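Local structure of putative phosphosugar isomerase (Clostridium difficile, 3G68) at residues 189-194 with 314-319; 196-201 with 319-324; 9-14 with 143-148; 14-19 with 183-188. The protein probably acts as a phosphosugar isomerase, being a double-SIS-domain protein related to the isomerase part of glucosamine-6-phosphate synthase. All coordinates share one frame; numbering follows the deposited sequence.

Overall arrangement
The four contacts join helices of this double-SIS protein, among them the N-terminal helix 4-20. Contacts 1 and 2 follow one another along the same pair, helix 187-200 with helix 316-324, and their centres lie about 8 Å apart. Contacts 3 and 4, also about 8 Å centre to centre, share helix 4-20, which packs on different partners in each. The pairs meet in the middle: Q319 OE1 of contacts 1 and 2 is hydrogen-bonded to Y148 OH of contact 3 at 2.7 Å, and V316 CG2 of contact 1 packs on F187 CE2 of contact 4 at 3.6 Å. Contacts 1 and 4 also touch the second subunit, where an ethanediol, probably from the crystallisation liquor, sits beside K192.

Contact 1: 189-194 with 314-319; sequences AVYKLS and FIVPIQ. With EDO (1,2-ethanediol), chain E.
S194 and P317 let two helix backbones come very close, their CA atoms only 4.9 Å apart, and S194 OG packs against P317 CB at 3.3 Å. The meeting is helix-on-helix packing in a double-SIS protein, the first turn of helix 316-324 leaning on the first half of helix 187-200. Serine suits this narrow spot because it is small and can satisfy its own hydroxyl. With OG anti to the carbonyl carbon (chi1 -62°), it donates back to V190 O at 2.7 Å, reaching it from above the carbonyl plane, and the same oxygen also takes the helical bond from S194 N. Proline fits at the start of a helix, where no preceding turn needs its missing N-H.

Beta-branched valines fill the rest. V190 CG1 packs against V316 CB at 3.9 Å and also touches P317 CD, while V316 CG1, anti to its backbone N, presses on the helix backbone at Y191 CA. Helix 4-20 covers the Y191 ring through Q5 and L9. K192 instead extends toward the second subunit, whose T3 and D6 help hold a bound ethanediol; K192 NZ bonds to both its hydroxyls, O1 at 2.8 Å and O2 at 3.1 Å.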
loop_
_atom_site.group_PDB
_atom_site.type_symbol
_atom_site.label_atom_id
_atom_site.label_comp_id
_atom_site.label_asym_id
_atom_site.label_seq_id
_atom_site.Cartn_x
_atom_site.Cartn_y
_atom_site.Cartn_z
ATOM N N ALA B 189 18.430 -21.407 21.854
ATOM C CA ALA B 189 18.548 -22.309 20.692
ATOM C C ALA B 189 19.480 -23.506 21.002
ATOM O O ALA B 189 19.162 -24.674 20.662
ATOM C CB ALA B 189 19.035 -21.546 19.457
ATOM N N VAL B 190 20.607 -23.215 21.661
ATOM C CA VAL B 190 21.549 -24.279 22.070
ATOM C C VAL B 190 20.896 -25.254 23.082
ATOM O O VAL B 190 21.062 -26.472 22.992
ATOM C CB VAL B 190 22.896 -23.669 22.573
ATOM C CG1 VAL B 190 23.788 -24.758 23.251
ATOM C CG2 VAL B 190 23.614 -22.964 21.412
ATOM N N TYR B 191 20.142 -24.713 24.040
ATOM C CA TYR B 191 19.413 -25.510 25.027
ATOM C C TYR B 191 18.442 -26.496 24.337
ATOM O O TYR B 191 18.411 -27.705 24.643
ATOM C CB TYR B 191 18.675 -24.564 25.978
ATOM C CG TYR B 191 17.987 -25.220 27.140
ATOM C CD1 TYR B 191 16.771 -25.839 26.983
ATOM C CD2 TYR B 191 18.543 -25.168 28.423
ATOM C CE1 TYR B 191 16.134 -26.425 28.049
ATOM C CE2 TYR B 191 17.916 -25.758 29.497
ATOM C CZ TYR B 191 16.720 -26.397 29.291
ATOM O OH TYR B 191 16.051 -27.015 30.304
ATOM N N LYS B 192 17.657 -25.987 23.386
ATOM C CA LYS B 192 16.715 -26.812 22.639
ATOM C C LYS B 192 17.411 -27.949 21.893
ATOM O O LYS B 192 16.967 -29.083 21.961
ATOM C CB LYS B 192 15.952 -25.954 21.650
ATOM C CG LYS B 192 14.920 -25.023 22.294
ATOM C CD LYS B 192 14.397 -24.067 21.192
ATOM C CE LYS B 192 13.295 -23.162 21.658
ATOM N NZ LYS B 192 12.885 -22.224 20.561
ATOM N N LEU B 193 18.505 -27.650 21.199
ATOM C CA LEU B 193 19.236 -28.709 20.480
ATOM C C LEU B 193 19.871 -29.700 21.474
ATOM O O LEU B 193 19.862 -30.912 21.251
ATOM C CB LEU B 193 20.276 -28.104 19.579
ATOM C CG LEU B 193 19.746 -27.325 18.370
ATOM C CD1 LEU B 193 20.859 -26.465 17.810
ATOM C CD2 LEU B 193 19.201 -28.330 17.341
ATOM N N SER B 194 20.386 -29.174 22.580
ATOM C CA SER B 194 20.922 -30.036 23.650
ATOM C C SER B 194 19.897 -31.054 24.155
ATOM O O SER B 194 20.204 -32.241 24.296
ATOM C CB SER B 194 21.445 -29.190 24.795
ATOM O OG SER B 194 22.507 -28.355 24.365
ATOM N N PHE B 314 28.937 -22.914 25.275
ATOM C CA PHE B 314 29.525 -24.252 25.053
ATOM C C PHE B 314 29.109 -25.385 25.980
ATOM O O PHE B 314 28.857 -26.502 25.507
ATOM C CB PHE B 314 31.059 -24.226 24.965
ATOM C CG PHE B 314 31.570 -24.884 23.737
ATOM C CD1 PHE B 314 31.368 -26.235 23.523
ATOM C CD2 PHE B 314 32.204 -24.124 22.748
ATOM C CE1 PHE B 314 31.836 -26.846 22.337
ATOM C CE2 PHE B 314 32.629 -24.702 21.581
ATOM C CZ PHE B 314 32.435 -26.065 21.370
ATOM N N ILE B 315 29.022 -25.117 27.278
ATOM C CA ILE B 315 28.718 -26.175 28.228
ATOM C C ILE B 315 27.236 -26.317 28.589
ATOM O O ILE B 315 26.883 -27.162 29.413
ATOM C CB ILE B 315 29.620 -26.146 29.492
ATOM C CG1 ILE B 315 29.394 -24.928 30.365
ATOM C CG2 ILE B 315 31.094 -26.232 29.116
ATOM C CD1 ILE B 315 30.089 -25.094 31.735
ATOM N N VAL B 316 26.368 -25.522 27.956
ATOM C CA VAL B 316 24.899 -25.671 28.144
ATOM C C VAL B 316 24.463 -27.148 28.068
ATOM O O VAL B 316 23.741 -27.608 28.957
ATOM C CB VAL B 316 24.093 -24.767 27.162
ATOM C CG1 VAL B 316 22.597 -25.100 27.146
ATOM C CG2 VAL B 316 24.268 -23.343 27.552
ATOM N N PRO B 317 24.872 -27.887 27.011
ATOM C CA PRO B 317 24.507 -29.316 26.928
ATOM C C PRO B 317 24.911 -30.171 28.109
ATOM O O PRO B 317 24.159 -31.053 28.512
ATOM C CB PRO B 317 25.199 -29.793 25.646
ATOM C CG PRO B 317 26.046 -28.670 25.215
ATOM C CD PRO B 317 25.517 -27.444 25.760
ATOM N N ILE B 318 26.089 -29.898 28.670
ATOM C CA ILE B 318 26.603 -30.680 29.769
ATOM C C ILE B 318 25.813 -30.327 31.032
ATOM O O ILE B 318 25.426 -31.221 31.768
ATOM C CB ILE B 318 28.133 -30.474 30.018
ATOM C CG1 ILE B 318 28.942 -30.816 28.767
ATOM C CG2 ILE B 318 28.577 -31.378 31.158
ATOM C CD1 ILE B 318 28.759 -32.216 28.331
ATOM N N GLN B 319 25.572 -29.041 31.280
ATOM C CA GLN B 319 24.712 -28.650 32.405
ATOM C C GLN B 319 23.332 -29.216 32.270
ATOM O O GLN B 319 22.717 -29.568 33.282
ATOM C CB GLN B 319 24.626 -27.129 32.520
ATOM C CG GLN B 319 25.924 -26.483 32.937
ATOM C CD GLN B 319 25.971 -25.031 32.565
ATOM O OE1 GLN B 319 25.402 -24.616 31.541
ATOM N NE2 GLN B 319 26.648 -24.228 33.393
HETATM C C1 EDO E . 10.240 -20.266 21.874
HETATM O O1 EDO E . 10.276 -21.117 20.719
HETATM C C2 EDO E . 11.091 -19.049 21.561
HETATM O O2 EDO E . 12.493 -19.340 21.562
#

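Contact 2: 196-201 with 319-324; sequences QWIERN and QLICGE
I198 sits like a knob in a hollow on helix 316-324, in a steeply crossed helix packing. The hollow is bounded by L320, I321 and E324, and the carbonyl oxygen of P317 lies one turn earlier on the same side. The short axes pass 10.6 Å apart at a crossing angle of -56°. Isoleucine suits the place because its two branches reach different walls. One is extended by chi2 (167°), which carries CD1 inward to L320 CG at 3.6 Å and close to the backbone at I321 N; partway along it, I198 CG1 meets I321 CG1 at 3.8 Å. The other branch ends in CG2, which lies 3.4 Å from E324 OE1 where the hollow turns from carbon to carboxylate.

A second bump points the other way: I321 CD1 comes obliquely against the six-membered part of the W197 indole, 3.6 Å from W197 CH2, and P317 packs beside it. Tryptophan is wide enough to span from here to strand 284-289, where it touches F286 and I288, and its NE1 is bonded to K297 O. At the far end of helix 187-200, N201 helps finish the last turn: its N, at 3.0 Å, and its ND2, at 2.9 Å, reach W197 O from opposite faces of the carbonyl plane.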
loop_
_atom_site.group_PDB
_atom_site.type_symbol
_atom_site.label_atom_id
_atom_site.label_comp_id
_atom_site.label_asym_id
_atom_site.label_seq_id
_atom_site.Cartn_x
_atom_site.Cartn_y
_atom_site.Cartn_z
ATOM N N GLN B 196 17.315 -32.336 22.634
ATOM C CA GLN B 196 17.074 -33.350 21.617
ATOM C C GLN B 196 18.226 -34.372 21.585
ATOM O O GLN B 196 18.005 -35.572 21.525
ATOM C CB GLN B 196 16.928 -32.687 20.238
ATOM C CG GLN B 196 15.706 -31.790 20.082
ATOM C CD GLN B 196 15.733 -30.970 18.781
ATOM O OE1 GLN B 196 16.283 -31.407 17.752
ATOM N NE2 GLN B 196 15.140 -29.777 18.824
ATOM N N TRP B 197 19.446 -33.878 21.642
ATOM C CA TRP B 197 20.647 -34.741 21.687
ATOM C C TRP B 197 20.672 -35.675 22.921
ATOM O O TRP B 197 21.012 -36.862 22.785
ATOM C CB TRP B 197 21.896 -33.866 21.561
ATOM C CG TRP B 197 23.231 -34.446 21.934
ATOM C CD1 TRP B 197 24.059 -35.238 21.158
ATOM C CD2 TRP B 197 23.948 -34.166 23.124
ATOM N NE1 TRP B 197 25.228 -35.500 21.835
ATOM C CE2 TRP B 197 25.191 -34.848 23.039
ATOM C CE3 TRP B 197 23.645 -33.445 24.294
ATOM C CZ2 TRP B 197 26.135 -34.796 24.061
ATOM C CZ3 TRP B 197 24.579 -33.403 25.308
ATOM C CH2 TRP B 197 25.810 -34.088 25.189
ATOM N N ILE B 198 20.311 -35.148 24.093
ATOM C CA ILE B 198 20.227 -35.947 25.310
ATOM C C ILE B 198 19.208 -37.086 25.161
ATOM O O ILE B 198 19.509 -38.228 25.500
ATOM C CB ILE B 198 19.879 -35.082 26.526
ATOM C CG1 ILE B 198 21.040 -34.164 26.877
ATOM C CG2 ILE B 198 19.572 -35.960 27.736
ATOM C CD1 ILE B 198 20.713 -33.010 27.874
ATOM N N GLU B 199 18.028 -36.751 24.625
ATOM C CA GLU B 199 16.953 -37.699 24.415
ATOM C C GLU B 199 17.394 -38.793 23.452
ATOM O O GLU B 199 17.150 -39.973 23.690
ATOM C CB GLU B 199 15.717 -36.940 23.899
ATOM C CG GLU B 199 14.484 -37.779 23.681
ATOM C CD GLU B 199 13.952 -38.445 24.923
ATOM O OE1 GLU B 199 14.025 -37.880 26.035
ATOM O OE2 GLU B 199 13.398 -39.552 24.759
ATOM N N ARG B 200 18.093 -38.400 22.392
ATOM C CA ARG B 200 18.602 -39.345 21.410
ATOM C C ARG B 200 19.675 -40.313 22.000
ATOM O O ARG B 200 19.817 -41.463 21.567
ATOM C CB ARG B 200 19.226 -38.512 20.281
ATOM C CG ARG B 200 19.615 -39.253 19.069
ATOM C CD ARG B 200 19.868 -38.307 17.887
ATOM N NE ARG B 200 20.984 -37.359 18.032
ATOM C CZ ARG B 200 20.911 -36.023 18.090
ATOM N NH1 ARG B 200 19.769 -35.359 17.999
ATOM N NH2 ARG B 200 22.034 -35.324 18.210
ATOM N N ASN B 201 20.468 -39.811 22.937
ATOM C CA ASN B 201 21.556 -40.576 23.585
ATOM C C ASN B 201 21.260 -40.984 25.012
ATOM O O ASN B 201 22.186 -41.318 25.769
ATOM C CB ASN B 201 22.817 -39.696 23.546
ATOM C CG ASN B 201 23.332 -39.536 22.144
ATOM O OD1 ASN B 201 23.808 -40.498 21.553
ATOM N ND2 ASN B 201 23.191 -38.344 21.579
ATOM N N GLN B 319 25.572 -29.041 31.280
ATOM C CA GLN B 319 24.712 -28.650 32.405
ATOM C C GLN B 319 23.332 -29.216 32.270
ATOM O O GLN B 319 22.717 -29.568 33.282
ATOM C CB GLN B 319 24.626 -27.129 32.520
ATOM C CG GLN B 319 25.924 -26.483 32.937
ATOM C CD GLN B 319 25.971 -25.031 32.565
ATOM O OE1 GLN B 319 25.402 -24.616 31.541
ATOM N NE2 GLN B 319 26.648 -24.228 33.393
ATOM N N LEU B 320 22.798 -29.316 31.049
ATOM C CA LEU B 320 21.471 -29.903 30.873
ATOM C C LEU B 320 21.473 -31.378 31.222
ATOM O O LEU B 320 20.481 -31.893 31.782
ATOM C CB LEU B 320 20.842 -29.613 29.503
ATOM C CG LEU B 320 19.394 -30.041 29.342
ATOM C CD1 LEU B 320 18.472 -29.429 30.445
ATOM C CD2 LEU B 320 18.906 -29.618 27.969
ATOM N N ILE B 321 22.574 -32.073 30.900
ATOM C CA ILE B 321 22.742 -33.462 31.306
ATOM C C ILE B 321 22.656 -33.552 32.824
ATOM O O ILE B 321 21.991 -34.441 33.328
ATOM C CB ILE B 321 24.059 -34.094 30.822
ATOM C CG1 ILE B 321 23.986 -34.401 29.331
ATOM C CG2 ILE B 321 24.336 -35.420 31.584
ATOM C CD1 ILE B 321 25.348 -34.814 28.683
ATOM N N CYS B 322 23.287 -32.601 33.525
ATOM C CA CYS B 322 23.254 -32.572 34.994
ATOM C C CYS B 322 21.848 -32.429 35.553
ATOM O O CYS B 322 21.542 -32.973 36.612
ATOM C CB CYS B 322 24.169 -31.486 35.564
ATOM S SG CYS B 322 25.926 -31.687 35.154
ATOM N N GLY B 323 20.996 -31.671 34.867
ATOM C CA GLY B 323 19.629 -31.495 35.299
ATOM C C GLY B 323 18.750 -32.693 34.983
ATOM O O GLY B 323 17.900 -33.069 35.810
ATOM N N GLU B 324 18.959 -33.318 33.824
ATOM C CA GLU B 324 18.052 -34.377 33.349
ATOM C C GLU B 324 18.369 -35.855 33.616
ATOM O O GLU B 324 17.476 -36.663 33.912
ATOM C CB GLU B 324 17.875 -34.262 31.849
ATOM C CG GLU B 324 17.189 -32.983 31.408
ATOM C CD GLU B 324 16.791 -33.031 29.908
ATOM O OE1 GLU B 324 17.275 -33.931 29.193
ATOM O OE2 GLU B 324 16.001 -32.167 29.445
#

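Contact 3: 9-14 with 143-148; sequences LETPVR and KTKGYY
E10 and K145 form the interhelical link of a salt-bridge network, with K145 NZ 2.9 Å from E10 OE2 and lying above the carboxylate plane. Lysine has the length for this: its chain runs out straight and then bends at chi3 (70°), and its NZ is also bonded to C135 O and E137 O, so a largely buried ammonium is gripped by three oxygens. R14, one turn on from E10, adds a bond from NE to E10 OE1 at 3.2 Å, but R14 is modelled in two conformers and this part is less certain.

Next to the salt bridge T11 fits closely. Its OG1 packs 3.2 Å from K145 CA, and its CG2 rests obliquely by the Y148 ring, 3.6 Å from Y148 CB. Threonine returns its hydroxyl to its own helix, at Y7 O, and gives its methyl to Y148. The N-terminal helix 4-20 is thereby packed on the start of helix 145-165, in keeping with the SIS fold, a parallel beta sheet with helices on both sides.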
loop_
_atom_site.group_PDB
_atom_site.type_symbol
_atom_site.label_atom_id
_atom_site.label_comp_id
_atom_site.label_asym_id
_atom_site.label_seq_id
_atom_site.Cartn_x
_atom_site.Cartn_y
_atom_site.Cartn_z
ATOM N N LEU B 9 17.359 -21.690 32.131
ATOM C CA LEU B 9 16.445 -20.914 31.287
ATOM C C LEU B 9 16.290 -19.430 31.711
ATOM O O LEU B 9 16.067 -18.575 30.835
ATOM C CB LEU B 9 15.089 -21.621 31.160
ATOM C CG LEU B 9 15.163 -22.942 30.389
ATOM C CD1 LEU B 9 13.819 -23.665 30.410
ATOM C CD2 LEU B 9 15.612 -22.757 28.962
ATOM N N GLU B 10 16.455 -19.134 33.012
ATOM C CA GLU B 10 16.428 -17.751 33.547
ATOM C C GLU B 10 17.686 -16.938 33.184
ATOM O O GLU B 10 17.693 -15.696 33.237
ATOM C CB GLU B 10 16.404 -17.830 35.088
ATOM C CG GLU B 10 16.039 -16.568 35.785
ATOM C CD GLU B 10 16.148 -16.650 37.295
ATOM O OE1 GLU B 10 15.941 -15.593 37.916
ATOM O OE2 GLU B 10 16.437 -17.709 37.876
ATOM N N THR B 11 18.773 -17.646 32.873
ATOM C CA THR B 11 20.084 -17.047 32.690
ATOM C C THR B 11 20.155 -15.891 31.650
ATOM O O THR B 11 20.619 -14.811 32.008
ATOM C CB THR B 11 21.192 -18.136 32.542
ATOM O OG1 THR B 11 21.120 -19.003 33.688
ATOM C CG2 THR B 11 22.573 -17.491 32.512
ATOM N N PRO B 12 19.669 -16.075 30.399
ATOM C CA PRO B 12 19.699 -14.907 29.502
ATOM C C PRO B 12 19.018 -13.610 30.040
ATOM O O PRO B 12 19.610 -12.530 29.916
ATOM C CB PRO B 12 19.044 -15.436 28.217
ATOM C CG PRO B 12 19.363 -16.915 28.258
ATOM C CD PRO B 12 19.138 -17.258 29.705
ATOM N N VAL B 13 17.871 -13.719 30.705
ATOM C CA VAL B 13 17.156 -12.516 31.234
ATOM C C VAL B 13 18.034 -11.800 32.286
ATOM O O VAL B 13 18.233 -10.592 32.251
ATOM C CB VAL B 13 15.743 -12.893 31.816
ATOM C CG1 VAL B 13 15.046 -11.689 32.441
ATOM C CG2 VAL B 13 14.876 -13.502 30.738
ATOM N N ARG B 14 18.620 -12.574 33.180
ATOM C CA ARG B 14 19.498 -12.028 34.227
ATOM C C ARG B 14 20.745 -11.406 33.639
ATOM O O ARG B 14 21.173 -10.334 34.081
ATOM C CB ARG B 14 19.875 -13.083 35.285
ATOM C CG ARG B 14 18.754 -13.456 36.260
ATOM C CD ARG B 14 18.244 -12.264 37.066
ATOM N NE ARG B 14 17.246 -12.670 38.049
ATOM C CZ ARG B 14 16.624 -11.855 38.902
ATOM N NH1 ARG B 14 16.870 -10.546 38.918
ATOM N NH2 ARG B 14 15.730 -12.363 39.745
ATOM N N LYS B 143 25.031 -25.121 40.786
ATOM C CA LYS B 143 24.868 -23.760 40.211
ATOM C C LYS B 143 25.204 -23.719 38.731
ATOM O O LYS B 143 26.239 -24.280 38.310
ATOM C CB LYS B 143 25.770 -22.731 40.914
ATOM C CG LYS B 143 25.655 -22.659 42.452
ATOM C CD LYS B 143 24.376 -21.993 42.881
ATOM C CE LYS B 143 24.411 -21.605 44.354
ATOM N NZ LYS B 143 24.226 -22.713 45.279
ATOM N N THR B 144 24.351 -23.024 37.967
ATOM C CA THR B 144 24.508 -22.842 36.512
ATOM C C THR B 144 24.411 -21.365 36.201
ATOM O O THR B 144 25.381 -20.740 35.782
ATOM C CB THR B 144 23.459 -23.683 35.744
ATOM O OG1 THR B 144 22.153 -23.397 36.224
ATOM C CG2 THR B 144 23.724 -25.228 35.941
ATOM N N LYS B 145 23.231 -20.809 36.405
ATOM C CA LYS B 145 22.987 -19.367 36.246
ATOM C C LYS B 145 24.087 -18.506 36.871
ATOM O O LYS B 145 24.600 -17.575 36.260
ATOM C CB LYS B 145 21.639 -19.028 36.928
ATOM C CG LYS B 145 21.303 -17.564 37.008
ATOM C CD LYS B 145 19.916 -17.355 37.630
ATOM C CE LYS B 145 19.860 -17.693 39.126
ATOM N NZ LYS B 145 18.604 -17.100 39.772
ATOM N N GLY B 146 24.412 -18.797 38.122
ATOM C CA GLY B 146 25.432 -18.038 38.853
ATOM C C GLY B 146 26.823 -18.079 38.247
ATOM O O GLY B 146 27.546 -17.082 38.290
ATOM N N TYR B 147 27.168 -19.214 37.648
ATOM C CA TYR B 147 28.442 -19.374 36.959
ATOM C C TYR B 147 28.493 -18.401 35.767
ATOM O O TYR B 147 29.427 -17.613 35.682
ATOM C CB TYR B 147 28.650 -20.845 36.526
ATOM C CG TYR B 147 29.930 -21.101 35.742
ATOM C CD1 TYR B 147 31.179 -20.813 36.294
ATOM C CD2 TYR B 147 29.897 -21.609 34.440
ATOM C CE1 TYR B 147 32.341 -21.044 35.585
ATOM C CE2 TYR B 147 31.076 -21.823 33.719
ATOM C CZ TYR B 147 32.287 -21.550 34.311
ATOM O OH TYR B 147 33.472 -21.784 33.644
ATOM N N TYR B 148 27.510 -18.481 34.854
ATOM C CA TYR B 148 27.404 -17.576 33.693
ATOM C C TYR B 148 27.388 -16.088 34.097
ATOM O O TYR B 148 28.105 -15.272 33.527
ATOM C CB TYR B 148 26.168 -17.874 32.865
ATOM C CG TYR B 148 26.267 -19.173 32.105
ATOM C CD1 TYR B 148 27.159 -19.315 31.032
ATOM C CD2 TYR B 148 25.459 -20.249 32.431
ATOM C CE1 TYR B 148 27.254 -20.518 30.327
ATOM C CE2 TYR B 148 25.534 -21.444 31.719
ATOM C CZ TYR B 148 26.434 -21.570 30.681
ATOM O OH TYR B 148 26.535 -22.736 29.976
#

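Contact 4: 14-19 with 183-188; sequences RMREII and AINRFE
A regular helical turn, 14-19, faces the break between helices 170-184 and 187-200, with M15 and I184 nearest at 7.6 Å between CA atoms. The break is a type I beta turn from I184 to F187, closed by F187 N to I184 O at 3.3 Å, and it lets the chain change direction while I184 still points at helix 4-20.

I184 carries most of the contact. Its CD1 meets I19 CD1 tip to tip at 3.6 Å, and both isoleucines are suited to this by long, branched carbon chains that fill a buried seam. M15, a selenomethionine deposited in two conformers, comes in obliquely; in the conformer given, a bend at chi3 (66°) brings CE to 3.5 Å from I184 CD1, a fit that the flexible, unbranched chain of methionine allows. R16 works differently, running extended past I184 in the opposite direction, so that its NE lies 3.9 Å from I184 CG2 and its NH2 end comes beside N185. The second subunit closes in here: its E10 packs on R16 and N185, and its E137 forms a salt bridge with R186.

The chemistry is thus graded. Apolar side chains meet in the interior, where helix 145-165 also covers M15 and I18, whereas the polar end of R16 is kept toward the subunit interface, where a charged group is probably easier to accommodate than among the isoleucines.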
loop_
_atom_site.group_PDB
_atom_site.type_symbol
_atom_site.label_atom_id
_atom_site.label_comp_id
_atom_site.label_asym_id
_atom_site.label_seq_id
_atom_site.Cartn_x
_atom_site.Cartn_y
_atom_site.Cartn_z
ATOM N N ARG B 14 18.620 -12.574 33.180
ATOM C CA ARG B 14 19.498 -12.028 34.227
ATOM C C ARG B 14 20.745 -11.406 33.639
ATOM O O ARG B 14 21.173 -10.334 34.081
ATOM C CB ARG B 14 19.875 -13.083 35.285
ATOM C CG ARG B 14 18.754 -13.456 36.260
ATOM C CD ARG B 14 18.244 -12.264 37.066
ATOM N NE ARG B 14 17.246 -12.670 38.049
ATOM C CZ ARG B 14 16.624 -11.855 38.902
ATOM N NH1 ARG B 14 16.870 -10.546 38.918
ATOM N NH2 ARG B 14 15.730 -12.363 39.745
HETATM N N MSE B 15 21.327 -12.041 32.617
HETATM C CA MSE B 15 22.558 -11.530 31.993
HETATM C C MSE B 15 22.329 -10.158 31.348
HETATM O O MSE B 15 23.139 -9.235 31.515
HETATM C CB MSE B 15 23.121 -12.537 30.991
HETATM C CG MSE B 15 23.659 -13.811 31.648
HETATM SE SE MSE B 15 24.561 -14.977 30.364
HETATM C CE MSE B 15 26.095 -13.732 29.951
ATOM N N ARG B 16 21.216 -10.024 30.664
ATOM C CA ARG B 16 20.835 -8.751 30.030
ATOM C C ARG B 16 20.617 -7.641 31.064
ATOM O O ARG B 16 20.980 -6.488 30.802
ATOM C CB ARG B 16 19.596 -8.917 29.196
ATOM C CG ARG B 16 19.846 -9.729 27.974
ATOM C CD ARG B 16 18.577 -10.120 27.375
ATOM N NE ARG B 16 18.843 -11.025 26.286
ATOM C CZ ARG B 16 18.027 -11.983 25.886
ATOM N NH1 ARG B 16 16.869 -12.187 26.498
ATOM N NH2 ARG B 16 18.396 -12.742 24.877
ATOM N N GLU B 17 20.050 -7.985 32.226
ATOM C CA GLU B 17 19.867 -7.034 33.326
ATOM C C GLU B 17 21.192 -6.537 33.901
ATOM O O GLU B 17 21.368 -5.331 34.213
ATOM C CB GLU B 17 19.059 -7.633 34.463
ATOM C CG GLU B 17 17.607 -7.864 34.096
ATOM C CD GLU B 17 16.844 -8.630 35.155
ATOM O OE1 GLU B 17 17.487 -9.104 36.119
ATOM O OE2 GLU B 17 15.609 -8.786 34.985
ATOM N N ILE B 18 22.119 -7.471 34.032
ATOM C CA ILE B 18 23.449 -7.188 34.511
ATOM C C ILE B 18 24.188 -6.248 33.566
ATOM O O ILE B 18 24.814 -5.305 34.003
ATOM C CB ILE B 18 24.231 -8.486 34.783
ATOM C CG1 ILE B 18 23.608 -9.185 36.006
ATOM C CG2 ILE B 18 25.725 -8.170 35.030
ATOM C CD1 ILE B 18 24.170 -10.582 36.260
ATOM N N ILE B 19 24.106 -6.516 32.275
ATOM C CA ILE B 19 24.691 -5.652 31.242
ATOM C C ILE B 19 24.116 -4.215 31.350
ATOM O O ILE B 19 24.881 -3.259 31.402
ATOM C CB ILE B 19 24.484 -6.292 29.836
ATOM C CG1 ILE B 19 25.503 -7.420 29.640
ATOM C CG2 ILE B 19 24.612 -5.260 28.685
ATOM C CD1 ILE B 19 25.183 -8.366 28.444
ATOM N N ALA B 183 25.967 -13.707 21.831
ATOM C CA ALA B 183 26.170 -15.040 22.432
ATOM C C ALA B 183 24.987 -15.387 23.344
ATOM O O ALA B 183 24.418 -16.488 23.303
ATOM C CB ALA B 183 27.484 -15.059 23.251
ATOM N N ILE B 184 24.569 -14.427 24.144
ATOM C CA ILE B 184 23.446 -14.628 25.076
ATOM C C ILE B 184 22.143 -15.018 24.337
ATOM O O ILE B 184 21.377 -15.847 24.812
ATOM C CB ILE B 184 23.220 -13.329 25.937
ATOM C CG1 ILE B 184 24.411 -13.094 26.899
ATOM C CG2 ILE B 184 21.892 -13.378 26.655
ATOM C CD1 ILE B 184 24.330 -11.729 27.653
ATOM N N ASN B 185 21.932 -14.464 23.140
ATOM C CA ASN B 185 20.735 -14.729 22.362
ATOM C C ASN B 185 20.671 -16.127 21.729
ATOM O O ASN B 185 19.621 -16.557 21.274
ATOM C CB ASN B 185 20.530 -13.681 21.268
ATOM C CG ASN B 185 19.080 -13.632 20.806
ATOM O OD1 ASN B 185 18.167 -13.585 21.633
ATOM N ND2 ASN B 185 18.865 -13.646 19.510
ATOM N N ARG B 186 21.810 -16.812 21.680
ATOM C CA ARG B 186 21.875 -18.190 21.157
ATOM C C ARG B 186 21.662 -19.245 22.231
ATOM O O ARG B 186 21.515 -20.435 21.921
ATOM C CB ARG B 186 23.235 -18.431 20.496
ATOM C CG ARG B 186 23.427 -17.509 19.309
ATOM C CD ARG B 186 24.660 -17.892 18.572
ATOM N NE ARG B 186 24.805 -17.129 17.354
ATOM C CZ ARG B 186 25.743 -17.346 16.444
ATOM N NH1 ARG B 186 26.632 -18.315 16.604
ATOM N NH2 ARG B 186 25.780 -16.588 15.353
ATOM N N PHE B 187 21.652 -18.824 23.492
ATOM C CA PHE B 187 21.551 -19.744 24.627
ATOM C C PHE B 187 20.342 -20.664 24.509
ATOM O O PHE B 187 20.479 -21.879 24.604
ATOM C CB PHE B 187 21.559 -18.922 25.919
ATOM C CG PHE B 187 21.609 -19.725 27.191
ATOM C CD1 PHE B 187 20.480 -20.391 27.668
ATOM C CD2 PHE B 187 22.782 -19.721 27.989
ATOM C CE1 PHE B 187 20.524 -21.095 28.880
ATOM C CE2 PHE B 187 22.839 -20.425 29.181
ATOM C CZ PHE B 187 21.726 -21.106 29.644
ATOM N N GLU B 188 19.159 -20.085 24.297
ATOM C CA GLU B 188 17.905 -20.852 24.163
ATOM C C GLU B 188 17.966 -21.849 23.030
ATOM O O GLU B 188 17.564 -22.999 23.209
ATOM C CB GLU B 188 16.737 -19.880 23.905
ATOM C CG GLU B 188 15.369 -20.518 23.700
ATOM C CD GLU B 188 14.696 -20.927 24.988
ATOM O OE1 GLU B 188 15.194 -20.563 26.082
ATOM O OE2 GLU B 188 13.648 -21.598 24.893
#